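Local coordinates for protein Phenylalanine/tyrosine ammonia-lyase (Rhodosporidium toruloides, PDB 1Y2M) that catalyses the non-oxidative deamination of L-phenylalanine and L-tyrosine to trans-cinnamate and p-coumarate, the committing step of phenylpropanoid metabolism, at residues E442-G447 with S454-E459; K468-A473 with H527-L532. One frame throughout, in Å; residues are numbered along the deposited sequence.

In the fold
Interactions 1 and 2 lie about 10 Å apart, centre to centre, in the largely helical body of an aromatic amino acid lyase, and come in series along the chain. Helix 416-443 ends in interaction 1, whose second segment belongs to the loop that leads into helix 468-484; interaction 2 then packs the start of that helix against the long helix 506-560. The two are directly continuous: L456 CD1 meets C530 O at 3.3 Å, and C455 SG lies 4.0 Å from K468 CE. Because K468 belongs to the cinnamate-binding site and both contacts touch the second subunit, this connection between two helices lies beside an active site to which two chains contribute.

Interaction 1. Residues E442-G447 with S454-E459; sequences EMLNAG and SCLAAE
M443, the last residue of helix 416-443, and L444, the first of the loop that follows, meet L456 where that loop, connecting helix 416-443 to helix 468-484 in the mainly helical fold of the PAL/histidase family, folds back over the helix end. M443, present as selenomethionine, takes little part with its side chain, which runs toward V531 and A534 of helix 506-560; its carbonyl O is 4.3 Å from L456 CD2. L444 makes the main apolar contact. Its CG stands anti to the carbonyl carbon (chi1 -62°), and L456 has the same first torsion, but the two side chains cross at about a right angle, with L444 CD2 set 3.5 Å from L456 CD1. The other branch of L444 turns to D471 of the next helix. A water joins the two backbones beside the leucine pair, giving a hydrogen bond of 2.8 Å to L444 O and accepting one of 2.9 Å from C455 N, so that L444 O and C455 N are bridged with no direct hydrogen bond between the segments. C455 and L456 both have left-handed backbone conformations (phi 60° and 55°) in a tight turn, closed by A457 N donating to S454 O. The carbonyl of L456 is in turn held by H466 and Q533. N445 points away, packing on M497 of the second subunit, and its OD1 accepts a weak Asx-turn bond from G447 N. A446 turns back toward the loop: its methyl rests against the backbone of S454, with A446 CB 4.3 Å from S454 CA.

Interaction 2. Residues K468-A473 with H527-L532; sequences KGLDIA and HLYCVL
L470 reaches from helix 468-484 to Y529 and C530, consecutive residues on the long helix 506-560, in a small, wholly apolar, buried contact packing two helices of the PAL/histidase helical bundle. The reach depends on an extended leucine: with CG anti to the carbonyl carbon and CD1 anti to CA (chi2 176°), the CD1 methyl is carried outward to the facing helix. There it lies 3.4 Å from Y529 CD2 and 3.7 Å from Y529 CE2, meeting the ring obliquely, while the two side chains cross at about a right angle. Y529 has its ring anti to its backbone N (chi1 175°), whereas the thiol of C530 stands anti to the carbonyl carbon; these different first torsions bring groups from neighbouring positions together at the same methyl. C530 SG is 3.8 Å from L470 CD1 and 4.1 Å from L470 CB, so the sulfur follows the leucine back toward its root. The phenol end of Y529 is fixed separately, in a hydrogen bond between Y529 OH and H466 NE2, which probably restrains the ring beside L470. K468, a cinnamate-binding residue, leaves the same helix in another direction to pair with E496 of the second subunit. Around the contact, I691 of helix 691-703 covers both L470 and Y529, L440 of helix 416-443 packs on C530, and helices 273-303 and 662-672 flank other faces of the 527-532 segment.

Interaction 1. Residues E442-G447 with S454-E459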
loop_
_atom_site.group_PDB
_atom_site.type_symbol
_atom_site.label_atom_id
_atom_site.label_comp_id
_atom_site.label_asym_id
_atom_site.label_seq_id
_atom_site.Cartn_x
_atom_site.Cartn_y
_atom_site.Cartn_z
ATOM N N GLU B 442 11.823 23.486 -4.623
ATOM C CA GLU B 442 12.084 24.391 -5.731
ATOM C C GLU B 442 12.744 25.662 -5.216
ATOM O O GLU B 442 13.737 26.139 -5.766
ATOM C CB GLU B 442 10.780 24.699 -6.459
ATOM C CG GLU B 442 10.925 25.641 -7.653
ATOM C CD GLU B 442 9.607 25.927 -8.351
ATOM O OE1 GLU B 442 8.583 25.214 -8.105
ATOM O OE2 GLU B 442 9.598 26.906 -9.147
HETATM N N MSE B 443 12.177 26.196 -4.151
HETATM C CA MSE B 443 12.679 27.412 -3.535
HETATM C C MSE B 443 14.107 27.257 -3.005
HETATM O O MSE B 443 14.845 28.236 -2.987
HETATM C CB MSE B 443 11.759 27.885 -2.383
HETATM C CG MSE B 443 12.082 29.206 -1.901
HETATM SE SE MSE B 443 10.736 29.843 -0.595
HETATM C CE MSE B 443 10.927 28.367 0.714
ATOM N N LEU B 444 14.456 26.049 -2.552
ATOM C CA LEU B 444 15.789 25.732 -2.037
ATOM C C LEU B 444 16.781 25.281 -3.122
ATOM O O LEU B 444 17.930 24.870 -2.809
ATOM C CB LEU B 444 15.673 24.657 -0.959
ATOM C CG LEU B 444 14.849 25.099 0.265
ATOM C CD1 LEU B 444 14.898 23.959 1.324
ATOM C CD2 LEU B 444 15.245 26.424 0.806
ATOM N N ASN B 445 16.335 25.304 -4.368
ATOM C CA ASN B 445 17.168 24.954 -5.526
ATOM C C ASN B 445 17.675 26.193 -6.223
ATOM O O ASN B 445 16.908 26.932 -6.836
ATOM C CB ASN B 445 16.340 24.080 -6.487
ATOM C CG ASN B 445 17.178 23.473 -7.602
ATOM O OD1 ASN B 445 18.028 24.148 -8.181
ATOM N ND2 ASN B 445 16.955 22.204 -7.905
ATOM N N ALA B 446 18.986 26.410 -6.123
ATOM C CA ALA B 446 19.625 27.639 -6.640
ATOM C C ALA B 446 19.403 27.802 -8.128
ATOM O O ALA B 446 19.350 28.906 -8.640
ATOM C CB ALA B 446 21.148 27.580 -6.353
ATOM N N GLY B 447 19.293 26.681 -8.819
ATOM C CA GLY B 447 19.014 26.688 -10.240
ATOM C C GLY B 447 17.607 27.034 -10.612
ATOM O O GLY B 447 17.361 27.354 -11.750
ATOM N N SER B 454 21.953 30.496 -2.636
ATOM C CA SER B 454 22.093 29.041 -2.424
ATOM C C SER B 454 21.806 28.659 -0.969
ATOM O O SER B 454 22.311 29.299 -0.027
ATOM C CB SER B 454 23.496 28.553 -2.768
ATOM O OG SER B 454 24.412 29.391 -2.108
ATOM N N CYS B 455 20.942 27.678 -0.792
ATOM C CA CYS B 455 20.571 27.138 0.520
ATOM C C CYS B 455 19.946 28.175 1.453
ATOM O O CYS B 455 19.754 27.909 2.623
ATOM C CB CYS B 455 21.748 26.496 1.223
ATOM S SG CYS B 455 22.432 25.113 0.244
ATOM N N LEU B 456 19.529 29.317 0.896
ATOM C CA LEU B 456 19.080 30.459 1.678
ATOM C C LEU B 456 20.132 30.905 2.697
ATOM O O LEU B 456 19.846 31.420 3.800
ATOM C CB LEU B 456 17.687 30.234 2.284
ATOM C CG LEU B 456 16.583 29.773 1.343
ATOM C CD1 LEU B 456 15.252 29.703 2.083
ATOM C CD2 LEU B 456 16.417 30.652 0.141
ATOM N N ALA B 457 21.385 30.752 2.308
ATOM C CA ALA B 457 22.472 31.227 3.138
ATOM C C ALA B 457 22.494 32.762 3.066
ATOM O O ALA B 457 22.418 33.336 1.959
ATOM C CB ALA B 457 23.775 30.687 2.601
ATOM N N ALA B 458 22.624 33.419 4.206
ATOM C CA ALA B 458 22.663 34.891 4.243
ATOM C C ALA B 458 24.001 35.492 3.818
ATOM O O ALA B 458 24.049 36.656 3.444
ATOM C CB ALA B 458 22.349 35.390 5.675
ATOM N N GLU B 459 25.056 34.717 4.008
ATOM C CA GLU B 459 26.419 35.172 3.757
ATOM C C GLU B 459 27.053 34.259 2.724
ATOM O O GLU B 459 26.336 33.551 1.996
ATOM C CB GLU B 459 27.211 35.289 5.066
ATOM C CG GLU B 459 26.619 36.368 6.038
ATOM C CD GLU B 459 26.857 37.791 5.577
ATOM O OE1 GLU B 459 27.811 38.056 4.786
ATOM O OE2 GLU B 459 26.136 38.684 6.062
HETATM O O HOH W 1 20.345 26.229 -3.192
#

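Interaction 2. Residues K468-A473 with H527-L532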
loop_
_atom_site.group_PDB
_atom_site.type_symbol
_atom_site.label_atom_id
_atom_site.label_comp_id
_atom_site.label_asym_id
_atom_site.label_seq_id
_atom_site.Cartn_x
_atom_site.Cartn_y
_atom_site.Cartn_z
ATOM N N LYS B 468 19.907 23.428 3.596
ATOM C CA LYS B 468 20.150 22.148 2.881
ATOM C C LYS B 468 19.630 20.940 3.686
ATOM O O LYS B 468 19.030 19.993 3.137
ATOM C CB LYS B 468 21.635 21.981 2.565
ATOM C CG LYS B 468 21.951 20.727 1.812
ATOM C CD LYS B 468 23.426 20.542 1.611
ATOM C CE LYS B 468 24.013 21.507 0.615
ATOM N NZ LYS B 468 23.618 21.184 -0.765
ATOM N N GLY B 469 19.869 20.955 5.003
ATOM C CA GLY B 469 19.409 19.882 5.833
ATOM C C GLY B 469 17.912 19.839 5.854
ATOM O O GLY B 469 17.284 18.782 5.874
ATOM N N LEU B 470 17.300 21.005 5.883
ATOM C CA LEU B 470 15.835 21.097 5.859
ATOM C C LEU B 470 15.218 20.621 4.531
ATOM O O LEU B 470 14.159 20.033 4.505
ATOM C CB LEU B 470 15.348 22.477 6.273
ATOM C CG LEU B 470 15.548 22.899 7.715
ATOM C CD1 LEU B 470 15.088 24.371 7.911
ATOM C CD2 LEU B 470 14.822 21.975 8.671
ATOM N N ASP B 471 15.913 20.855 3.426
ATOM C CA ASP B 471 15.491 20.314 2.128
ATOM C C ASP B 471 15.397 18.799 2.248
ATOM O O ASP B 471 14.422 18.181 1.858
ATOM C CB ASP B 471 16.546 20.706 1.072
ATOM C CG ASP B 471 16.030 20.633 -0.352
ATOM O OD1 ASP B 471 14.789 20.691 -0.602
ATOM O OD2 ASP B 471 16.907 20.603 -1.265
ATOM N N ILE B 472 16.432 18.206 2.823
ATOM C CA ILE B 472 16.484 16.746 3.027
ATOM C C ILE B 472 15.400 16.309 4.023
ATOM O O ILE B 472 14.721 15.297 3.773
ATOM C CB ILE B 472 17.890 16.334 3.527
ATOM C CG1 ILE B 472 18.938 16.599 2.432
ATOM C CG2 ILE B 472 17.919 14.870 3.972
ATOM C CD1 ILE B 472 20.398 16.714 2.982
ATOM N N ALA B 473 15.245 17.014 5.154
ATOM C CA ALA B 473 14.168 16.692 6.083
ATOM C C ALA B 473 12.790 16.708 5.432
ATOM O O ALA B 473 11.981 15.835 5.699
ATOM C CB ALA B 473 14.219 17.614 7.312
ATOM N N HIS B 527 8.802 24.276 6.143
ATOM C CA HIS B 527 8.530 25.170 5.027
ATOM C C HIS B 527 8.381 26.604 5.543
ATOM O O HIS B 527 8.883 27.564 4.932
ATOM C CB HIS B 527 7.283 24.648 4.299
ATOM C CG HIS B 527 6.955 25.350 2.998
ATOM N ND1 HIS B 527 5.892 24.975 2.200
ATOM C CD2 HIS B 527 7.543 26.403 2.374
ATOM C CE1 HIS B 527 5.856 25.767 1.138
ATOM N NE2 HIS B 527 6.831 26.653 1.227
ATOM N N LEU B 528 7.594 26.800 6.584
ATOM C CA LEU B 528 7.425 28.148 7.136
ATOM C C LEU B 528 8.753 28.748 7.590
ATOM O O LEU B 528 9.048 29.908 7.276
ATOM C CB LEU B 528 6.440 28.110 8.308
ATOM C CG LEU B 528 6.027 29.422 8.974
ATOM C CD1 LEU B 528 5.635 30.484 7.944
ATOM C CD2 LEU B 528 4.846 29.160 9.938
ATOM N N TYR B 529 9.577 27.949 8.262
ATOM C CA TYR B 529 10.921 28.421 8.641
ATOM C C TYR B 529 11.649 28.940 7.404
ATOM O O TYR B 529 12.211 30.045 7.408
ATOM C CB TYR B 529 11.709 27.308 9.321
ATOM C CG TYR B 529 13.132 27.712 9.605
ATOM C CD1 TYR B 529 13.493 28.298 10.819
ATOM C CD2 TYR B 529 14.105 27.518 8.661
ATOM C CE1 TYR B 529 14.786 28.687 11.050
ATOM C CE2 TYR B 529 15.415 27.937 8.893
ATOM C CZ TYR B 529 15.748 28.509 10.073
ATOM O OH TYR B 529 17.073 28.899 10.282
ATOM N N CYS B 530 11.650 28.121 6.350
ATOM C CA CYS B 530 12.432 28.452 5.132
ATOM C C CYS B 530 11.884 29.659 4.366
ATOM O O CYS B 530 12.649 30.549 3.943
ATOM C CB CYS B 530 12.575 27.288 4.224
ATOM S SG CYS B 530 13.487 25.886 4.871
ATOM N N VAL B 531 10.564 29.693 4.183
ATOM C CA VAL B 531 9.972 30.773 3.389
ATOM C C VAL B 531 10.245 32.115 4.036
ATOM O O VAL B 531 10.398 33.124 3.371
ATOM C CB VAL B 531 8.452 30.517 3.071
ATOM C CG1 VAL B 531 7.576 30.887 4.282
ATOM C CG2 VAL B 531 8.010 31.290 1.828
ATOM N N LEU B 532 10.271 32.169 5.367
ATOM C CA LEU B 532 10.513 33.451 6.040
ATOM C C LEU B 532 11.961 33.909 5.807
ATOM O O LEU B 532 12.194 35.094 5.571
ATOM C CB LEU B 532 10.251 33.333 7.545
ATOM C CG LEU B 532 8.822 32.961 7.865
ATOM C CD1 LEU B 532 8.707 32.634 9.322
ATOM C CD2 LEU B 532 7.798 34.049 7.425
#